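Local coordinates for protein quinoline 2-oxidoreductase large subunit (Pseudomonas putida, PDB 1T3Q) that carries the molybdenum-pterin cytosine dinucleotide cofactor of a xanthine dehydrogenase-family hydroxylase and probably oxidises quinoline at its carbon 2, at residues G185-Q190 and E383-R388; K454-G459 and I645-A650; G688-E693 and E769-T774. All coordinates share one frame; numbering follows the deposited sequence.

Contact 1. Residues G185-Q190 and E383-R388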
loop_
_atom_site.group_PDB
_atom_site.type_symbol
_atom_site.label_atom_id
_atom_site.label_comp_id
_atom_site.label_asym_id
_atom_site.label_seq_id
_atom_site.Cartn_x
_atom_site.Cartn_y
_atom_site.Cartn_z
ATOM N N GLY B 185 5.679 50.187 43.476
ATOM C CA GLY B 185 6.537 49.024 43.393
ATOM C C GLY B 185 6.987 48.671 41.995
ATOM O O GLY B 185 6.349 49.020 40.998
ATOM N N VAL B 186 8.109 47.965 41.930
ATOM C CA VAL B 186 8.670 47.527 40.666
ATOM C C VAL B 186 9.409 46.210 40.866
ATOM O O VAL B 186 10.054 46.004 41.891
ATOM C CB VAL B 186 9.688 48.554 40.105
ATOM C CG1 VAL B 186 10.417 47.963 38.909
ATOM C CG2 VAL B 186 8.978 49.846 39.709
ATOM N N VAL B 187 9.285 45.317 39.891
ATOM C CA VAL B 187 9.998 44.046 39.902
ATOM C C VAL B 187 10.506 43.889 38.484
ATOM O O VAL B 187 9.790 44.195 37.527
ATOM C CB VAL B 187 9.094 42.836 40.258
ATOM C CG1 VAL B 187 8.731 42.882 41.733
ATOM C CG2 VAL B 187 7.847 42.821 39.383
ATOM N N ARG B 188 11.745 43.430 38.346
ATOM C CA ARG B 188 12.337 43.256 37.031
ATOM C C ARG B 188 13.174 41.991 37.002
ATOM O O ARG B 188 13.641 41.513 38.034
ATOM C CB ARG B 188 13.227 44.457 36.688
ATOM C CG ARG B 188 12.633 45.789 37.123
ATOM C CD ARG B 188 13.440 46.996 36.649
ATOM N NE ARG B 188 12.935 47.524 35.384
ATOM C CZ ARG B 188 12.884 48.817 35.080
ATOM N NH1 ARG B 188 13.309 49.726 35.950
ATOM N NH2 ARG B 188 12.395 49.205 33.909
ATOM N N GLY B 189 13.353 41.449 35.809
ATOM C CA GLY B 189 14.151 40.253 35.676
ATOM C C GLY B 189 14.696 40.102 34.276
ATOM O O GLY B 189 14.109 40.582 33.302
ATOM N N GLN B 190 15.845 39.451 34.183
ATOM C CA GLN B 190 16.453 39.188 32.894
ATOM C C GLN B 190 16.347 37.677 32.748
ATOM O O GLN B 190 17.257 36.926 33.107
ATOM C CB GLN B 190 17.903 39.668 32.886
ATOM C CG GLN B 190 18.022 41.153 33.220
ATOM C CD GLN B 190 19.414 41.699 32.994
ATOM O OE1 GLN B 190 20.400 41.127 33.458
ATOM N NE2 GLN B 190 19.503 42.820 32.283
ATOM N N GLU B 383 4.728 35.437 35.139
ATOM C CA GLU B 383 4.188 34.785 36.325
ATOM C C GLU B 383 5.184 34.806 37.478
ATOM O O GLU B 383 4.794 34.938 38.636
ATOM C CB GLU B 383 3.766 33.350 36.004
ATOM C CG GLU B 383 2.628 33.252 34.979
ATOM C CD GLU B 383 1.355 33.964 35.431
ATOM O OE1 GLU B 383 0.955 34.962 34.788
ATOM O OE2 GLU B 383 0.750 33.525 36.434
ATOM N N THR B 384 6.469 34.685 37.164
ATOM C CA THR B 384 7.494 34.715 38.199
ATOM C C THR B 384 7.580 36.111 38.819
ATOM O O THR B 384 7.739 36.253 40.029
ATOM C CB THR B 384 8.875 34.307 37.630
ATOM O OG1 THR B 384 8.846 32.919 37.267
ATOM C CG2 THR B 384 9.975 34.523 38.664
ATOM N N LEU B 385 7.468 37.142 37.989
ATOM C CA LEU B 385 7.520 38.515 38.484
ATOM C C LEU B 385 6.254 38.849 39.266
ATOM O O LEU B 385 6.297 39.588 40.247
ATOM C CB LEU B 385 7.689 39.494 37.320
ATOM C CG LEU B 385 9.052 39.457 36.625
ATOM C CD1 LEU B 385 9.081 40.473 35.484
ATOM C CD2 LEU B 385 10.145 39.772 37.633
ATOM N N ILE B 386 5.126 38.300 38.831
ATOM C CA ILE B 386 3.859 38.535 39.516
ATOM C C ILE B 386 3.931 37.967 40.937
ATOM O O ILE B 386 3.478 38.606 41.894
ATOM C CB ILE B 386 2.688 37.896 38.738
ATOM C CG1 ILE B 386 2.434 38.702 37.458
ATOM C CG2 ILE B 386 1.443 37.825 39.615
ATOM C CD1 ILE B 386 1.324 38.155 36.575
ATOM N N ASP B 387 4.505 36.774 41.075
ATOM C CA ASP B 387 4.651 36.146 42.385
ATOM C C ASP B 387 5.599 36.967 43.251
ATOM O O ASP B 387 5.402 37.091 44.460
ATOM C CB ASP B 387 5.217 34.722 42.260
ATOM C CG ASP B 387 4.136 33.668 42.050
ATOM O OD1 ASP B 387 4.465 32.460 42.133
ATOM O OD2 ASP B 387 2.968 34.027 41.805
ATOM N N ARG B 388 6.639 37.514 42.631
ATOM C CA ARG B 388 7.617 38.319 43.349
ATOM C C ARG B 388 6.971 39.609 43.842
ATOM O O ARG B 388 7.259 40.077 44.943
ATOM C CB ARG B 388 8.799 38.659 42.441
ATOM C CG ARG B 388 9.965 39.313 43.162
ATOM C CD ARG B 388 11.091 39.630 42.194
ATOM N NE ARG B 388 11.573 38.431 41.510
ATOM C CZ ARG B 388 12.382 38.448 40.456
ATOM N NH1 ARG B 388 12.769 37.310 39.899
ATOM N NH2 ARG B 388 12.798 39.605 39.952
HETATM O O HOH W 1 12.687 42.359 40.955
#

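Contact 2. Residues K454-G459 and I645-A650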
loop_
_atom_site.group_PDB
_atom_site.type_symbol
_atom_site.label_atom_id
_atom_site.label_comp_id
_atom_site.label_asym_id
_atom_site.label_seq_id
_atom_site.Cartn_x
_atom_site.Cartn_y
_atom_site.Cartn_z
ATOM N N LYS B 454 15.242 21.385 53.991
ATOM C CA LYS B 454 14.568 21.323 52.697
ATOM C C LYS B 454 13.860 22.644 52.418
ATOM O O LYS B 454 13.177 23.187 53.286
ATOM C CB LYS B 454 13.537 20.193 52.689
ATOM C CG LYS B 454 14.096 18.808 52.992
ATOM C CD LYS B 454 14.940 18.280 51.847
ATOM C CE LYS B 454 15.315 16.822 52.079
ATOM N NZ LYS B 454 16.004 16.243 50.897
ATOM N N TYR B 455 14.026 23.157 51.205
ATOM C CA TYR B 455 13.390 24.408 50.807
ATOM C C TYR B 455 12.152 24.072 49.977
ATOM O O TYR B 455 12.267 23.598 48.849
ATOM C CB TYR B 455 14.360 25.245 49.973
ATOM C CG TYR B 455 15.637 25.628 50.693
ATOM C CD1 TYR B 455 16.832 25.779 49.991
ATOM C CD2 TYR B 455 15.646 25.867 52.067
ATOM C CE1 TYR B 455 18.007 26.162 50.641
ATOM C CE2 TYR B 455 16.810 26.250 52.725
ATOM C CZ TYR B 455 17.987 26.397 52.007
ATOM O OH TYR B 455 19.138 26.780 52.658
ATOM N N LEU B 456 10.970 24.308 50.535
ATOM C CA LEU B 456 9.735 24.007 49.826
ATOM C C LEU B 456 9.192 25.291 49.211
ATOM O O LEU B 456 9.234 26.348 49.836
ATOM C CB LEU B 456 8.714 23.409 50.796
ATOM C CG LEU B 456 7.676 22.450 50.213
ATOM C CD1 LEU B 456 8.373 21.200 49.674
ATOM C CD2 LEU B 456 6.676 22.070 51.298
ATOM N N GLY B 457 8.687 25.199 47.985
ATOM C CA GLY B 457 8.161 26.379 47.324
ATOM C C GLY B 457 6.920 26.108 46.496
ATOM O O GLY B 457 6.787 25.049 45.885
ATOM N N LEU B 458 6.004 27.071 46.492
ATOM C CA LEU B 458 4.770 26.974 45.733
ATOM C C LEU B 458 4.857 27.945 44.570
ATOM O O LEU B 458 5.232 29.101 44.754
ATOM C CB LEU B 458 3.573 27.355 46.610
ATOM C CG LEU B 458 2.236 27.505 45.873
ATOM C CD1 LEU B 458 1.788 26.158 45.334
ATOM C CD2 LEU B 458 1.187 28.069 46.825
ATOM N N GLY B 459 4.515 27.475 43.376
ATOM C CA GLY B 459 4.555 28.331 42.207
ATOM C C GLY B 459 3.197 28.362 41.541
ATOM O O GLY B 459 2.548 27.324 41.406
ATOM N N ILE B 645 4.537 22.420 43.432
ATOM C CA ILE B 645 5.225 22.476 44.707
ATOM C C ILE B 645 6.536 21.740 44.484
ATOM O O ILE B 645 6.544 20.603 44.013
ATOM C CB ILE B 645 4.428 21.784 45.829
ATOM C CG1 ILE B 645 3.166 22.598 46.142
ATOM C CG2 ILE B 645 5.297 21.657 47.075
ATOM C CD1 ILE B 645 2.291 22.003 47.236
ATOM N N VAL B 646 7.644 22.407 44.791
ATOM C CA VAL B 646 8.959 21.813 44.617
ATOM C C VAL B 646 9.692 21.787 45.944
ATOM O O VAL B 646 9.464 22.630 46.814
ATOM C CB VAL B 646 9.833 22.603 43.604
ATOM C CG1 VAL B 646 9.135 22.684 42.257
ATOM C CG2 VAL B 646 10.139 23.987 44.145
ATOM N N GLU B 647 10.563 20.798 46.096
ATOM C CA GLU B 647 11.359 20.661 47.304
ATOM C C GLU B 647 12.820 20.657 46.888
ATOM O O GLU B 647 13.228 19.855 46.050
ATOM C CB GLU B 647 11.035 19.350 48.025
ATOM C CG GLU B 647 11.988 19.049 49.175
ATOM C CD GLU B 647 11.805 17.650 49.735
ATOM O OE1 GLU B 647 10.830 17.427 50.480
ATOM O OE2 GLU B 647 12.636 16.772 49.419
ATOM N N ILE B 648 13.599 21.562 47.469
ATOM C CA ILE B 648 15.016 21.663 47.163
ATOM C C ILE B 648 15.834 21.292 48.398
ATOM O O ILE B 648 15.599 21.822 49.479
ATOM C CB ILE B 648 15.392 23.099 46.751
ATOM C CG1 ILE B 648 14.592 23.514 45.514
ATOM C CG2 ILE B 648 16.885 23.187 46.483
ATOM C CD1 ILE B 648 14.770 24.975 45.141
ATOM N N ASP B 649 16.788 20.379 48.234
ATOM C CA ASP B 649 17.642 19.961 49.344
ATOM C C ASP B 649 18.686 21.055 49.568
ATOM O O ASP B 649 19.430 21.397 48.654
ATOM C CB ASP B 649 18.345 18.644 49.007
ATOM C CG ASP B 649 19.090 18.064 50.190
ATOM O OD1 ASP B 649 18.441 17.439 51.052
ATOM O OD2 ASP B 649 20.321 18.243 50.267
ATOM N N ALA B 650 18.743 21.597 50.780
ATOM C CA ALA B 650 19.691 22.669 51.089
ATOM C C ALA B 650 21.163 22.282 50.962
ATOM O O ALA B 650 22.014 23.142 50.746
ATOM C CB ALA B 650 19.422 23.212 52.490
#

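Contact 3. Residues G688-E693 and E769-T774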
loop_
_atom_site.group_PDB
_atom_site.type_symbol
_atom_site.label_atom_id
_atom_site.label_comp_id
_atom_site.label_asym_id
_atom_site.label_seq_id
_atom_site.Cartn_x
_atom_site.Cartn_y
_atom_site.Cartn_z
ATOM N N GLY B 688 10.584 18.863 32.440
ATOM C CA GLY B 688 11.816 18.605 31.716
ATOM C C GLY B 688 12.484 19.923 31.357
ATOM O O GLY B 688 13.642 20.158 31.703
ATOM N N GLN B 689 11.750 20.804 30.684
ATOM C CA GLN B 689 12.315 22.098 30.285
ATOM C C GLN B 689 12.832 22.926 31.456
ATOM O O GLN B 689 13.903 23.533 31.375
ATOM C CB GLN B 689 11.284 22.946 29.529
ATOM C CG GLN B 689 11.874 24.282 29.042
ATOM C CD GLN B 689 10.829 25.291 28.596
ATOM O OE1 GLN B 689 11.165 26.332 28.019
ATOM N NE2 GLN B 689 9.562 25.001 28.873
ATOM N N THR B 690 12.084 22.950 32.552
ATOM C CA THR B 690 12.480 23.763 33.691
ATOM C C THR B 690 13.532 23.218 34.646
ATOM O O THR B 690 14.209 23.999 35.312
ATOM C CB THR B 690 11.244 24.176 34.533
ATOM O OG1 THR B 690 10.547 23.006 34.982
ATOM C CG2 THR B 690 10.306 25.038 33.696
ATOM N N LEU B 691 13.697 21.900 34.717
ATOM C CA LEU B 691 14.668 21.343 35.654
ATOM C C LEU B 691 15.728 20.413 35.090
ATOM O O LEU B 691 16.728 20.158 35.763
ATOM C CB LEU B 691 13.940 20.580 36.769
ATOM C CG LEU B 691 12.917 21.324 37.626
ATOM C CD1 LEU B 691 12.233 20.340 38.573
ATOM C CD2 LEU B 691 13.605 22.431 38.404
ATOM N N LEU B 692 15.539 19.933 33.864
ATOM C CA LEU B 692 16.464 18.951 33.297
ATOM C C LEU B 692 17.049 19.140 31.905
ATOM O O LEU B 692 18.232 18.875 31.685
ATOM C CB LEU B 692 15.772 17.588 33.297
ATOM C CG LEU B 692 15.303 17.033 34.639
ATOM C CD1 LEU B 692 14.257 15.952 34.414
ATOM C CD2 LEU B 692 16.507 16.493 35.394
ATOM N N GLU B 693 16.211 19.562 30.963
ATOM C CA GLU B 693 16.614 19.687 29.569
ATOM C C GLU B 693 17.316 20.936 29.064
ATOM O O GLU B 693 16.921 22.063 29.363
ATOM C CB GLU B 693 15.394 19.459 28.673
ATOM C CG GLU B 693 14.594 18.223 29.017
ATOM C CD GLU B 693 13.318 18.111 28.213
ATOM O OE1 GLU B 693 12.367 17.476 28.716
ATOM O OE2 GLU B 693 13.264 18.645 27.079
ATOM N N GLU B 769 16.344 33.065 37.248
ATOM C CA GLU B 769 15.589 33.454 36.073
ATOM C C GLU B 769 16.004 32.756 34.789
ATOM O O GLU B 769 15.572 33.130 33.696
ATOM C CB GLU B 769 15.662 34.983 35.940
ATOM C CG GLU B 769 15.009 35.691 37.141
ATOM C CD GLU B 769 15.363 37.166 37.256
ATOM O OE1 GLU B 769 14.725 37.869 38.073
ATOM O OE2 GLU B 769 16.281 37.622 36.541
ATOM N N THR B 770 16.826 31.721 34.924
ATOM C CA THR B 770 17.279 30.959 33.767
ATOM C C THR B 770 16.847 29.498 33.874
ATOM O O THR B 770 16.951 28.899 34.942
ATOM C CB THR B 770 18.818 30.978 33.651
ATOM O OG1 THR B 770 19.276 32.331 33.553
ATOM C CG2 THR B 770 19.270 30.210 32.422
ATOM N N VAL B 771 16.332 28.937 32.782
ATOM C CA VAL B 771 15.969 27.523 32.770
ATOM C C VAL B 771 16.908 26.843 31.775
ATOM O O VAL B 771 17.351 27.460 30.802
ATOM C CB VAL B 771 14.496 27.269 32.341
ATOM C CG1 VAL B 771 13.543 27.845 33.385
ATOM C CG2 VAL B 771 14.229 27.863 30.967
ATOM N N PRO B 772 17.228 25.561 32.006
ATOM C CA PRO B 772 16.755 24.748 33.132
ATOM C C PRO B 772 17.407 25.138 34.457
ATOM O O PRO B 772 18.541 25.611 34.486
ATOM C CB PRO B 772 17.128 23.336 32.703
ATOM C CG PRO B 772 18.447 23.563 32.014
ATOM C CD PRO B 772 18.163 24.794 31.161
ATOM N N ILE B 773 16.679 24.941 35.550
ATOM C CA ILE B 773 17.192 25.244 36.879
ATOM C C ILE B 773 17.883 23.978 37.366
ATOM O O ILE B 773 17.250 23.072 37.911
ATOM C CB ILE B 773 16.051 25.618 37.830
ATOM C CG1 ILE B 773 15.307 26.835 37.269
ATOM C CG2 ILE B 773 16.602 25.895 39.220
ATOM C CD1 ILE B 773 14.071 27.237 38.056
ATOM N N THR B 774 19.189 23.931 37.142
ATOM C CA THR B 774 20.023 22.791 37.487
ATOM C C THR B 774 20.648 22.935 38.870
ATOM O O THR B 774 20.602 24.004 39.469
ATOM C CB THR B 774 21.160 22.675 36.470
ATOM O OG1 THR B 774 21.985 23.844 36.566
ATOM C CG2 THR B 774 20.606 22.594 35.051
#

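Contact 1. Residues G185-Q190 and E383-R388
Val187 and Leu385 form the dense part of this helix-on-sheet packing, in which strand 185-190 runs against helix 383-388 at 145° between their directions. Val187 CG2 rests on the helix flank, 3.7 Å from the carbonyl oxygen Leu385 O and close to Leu385 CB. Its other methyl, Val187 CG1, lies 4.0 Å from Arg388 CG, so one valine fills the angle between two residues a turn apart on the helix. Leu385 CD2 reaches the strand backbone instead, 3.8 Å from Arg188 C and also near Gly189 N; a side chain on Gly189 would point at this methyl. Leu304 and Phe306 of the neighbouring strand 298-306 close around Val187, and Met302 meets Leu385.

Toward Arg388 the packing gives way to polar, partly open ground. The methylenes CG and CD of Arg388 run alongside Val187 CG1, the two side chains pointing opposite ways, and a bend at chi3 (-58°) turns NE out of the extended line of the chain. Leu385 CD2 lies over one face of the guanidinium, nearer its edge than its middle, while NH1 forms a salt bridge with Glu769. The side chain of Arg188 leaves on the other side of the strand, exposed, and meets Phe180 in a cation-pi contact. Between the two arginines sits a water that accepts from Arg188 N at 3.0 Å and from Arg388 NH2 at 2.9 Å. Arg188 O lies at the edge of the guanidinium, in its plane, 2.8 Å from Arg388 NH2, but the bond is weak, with an N-H...O angle of 118°.

Contact 2. Residues K454-G459 and I645-A650
Lys454 lies across Glu647 and Asp649 at the start of an antiparallel strand pair, and its whole side chain is used in doing so. Lys454 CB packs 4.0 Å from Glu647 CG. CG turns over the glutamate carboxyl carbon, and the bend at chi2 (-71°) brings Lys454 CD between two carboxylates, 3.7 Å from Glu647 OE2 and about as far from Asp649 OD1. CE moves closer to the aspartate, and NZ ends 2.7 Å from Asp649 OD1 in a salt bridge that uses the anti side of the carboxylate, 15° out of its plane. The pairing of NZ with Glu647 OE2 is long; that oxygen has its stronger partner in Arg656, while Asp649 OD2 takes the backbone N of Thr652. An alanine here would probably leave Asp649 OD1 without its charged mate and open a gap beside the Glu647 carboxylate, where Lys454 CG and CD now lie.

On the other face of the sheet, Ala650 CB lies over the Tyr455 ring in a CH-pi contact, nearest to Tyr455 CZ at 3.5 Å. Between the two faces runs the backbone ladder. Tyr455 with Ile648 and Gly457 with Val646 are hydrogen-bonded pairs, and the bond from Tyr455 N to Ile648 O, 2.7 Å long, is almost straight at 178°. Farther along the strands, on the same face as Lys454, Leu456 CG meets Ile645 CG2 at 4.0 Å, and Leu458 CD1 touches Ile645 CG1.

Helix 439-450 packs on Leu456, Leu458 and Ile645, and helix 744-761 on Tyr455, Val646 and Ile648, so the pair belongs to a layered alpha/beta fold, a four-stranded mixed sheet with helices on both faces and 454-467 as an outermost strand.

Contact 3. Residues G688-E693 and E769-T774
Thr690 O receives the backbone N-H of Ile773 at 2.7 Å in a straight bond, 179° at the hydrogen, although the donor stands above the carbonyl plane, 35° out of it. Pro772 CA approaches the same oxygen at 3.4 Å, a CA-H...O contact. The acceptor belongs to the last part of helix 672-692, where the chain forms a pi turn, with Glu693 N bonded back to Gly688 O. The glycine oxygen also takes Leu692 N, the two donors reaching it from opposite faces of its plane.

Against this helix end lies a loop with a cis peptide bond between Val771 and Pro772. The proline ring presses on backbone oxygens: Pro772 CB sits 3.5 Å from Gln689 O, and Pro772 CG 3.4 Å from Glu693 O. Val771 CB faces Gln689 O; Val771 belongs to the short strand 770-771, which pairs in parallel with strand 185-193. Thr774 caps the helix that follows, through OG1 to Arg777 N.

The surroundings place the contact where subunits meet. Leu691 O accepts a hydrogen bond from Arg185 of the medium subunit, and Glu693 OE1 makes a salt bridge with Arg143 of the small subunit. The Glu693 side chain is about 12 Å from an iron-sulphur cluster, and that of Gln689 about 12 Å from the dioxosulfidomolybdenum group. The Leu691 side chain starts away from the loop, but Leu691 CD2 turns back to the 769-774 segment, touching Ile773 O at 3.7 Å and making apolar contact with Ile773 CB at 4.1 Å.

The three contacts follow one another along the chain, each closing before the next opens, and all lie on one side of the chain's centre. Contacts 1 and 3 share a mixed sheet, in which strands 185-193 and 770-771 are parallel neighbours; their centres are 18 Å apart, and Glu769 joins them through a salt bridge to Arg388 and a probable hydrogen bond to Gln190 N. Contact 2 lies in another sheet; its centre is 19 Å from that of contact 1 and 15 Å from that of contact 3, and it touches contact 1 where Asp387 packs on Gly459. Helix 744-761 packs against all three, touching both molybdopterin cofactor-binding domains, consistent with their packing as a single unit.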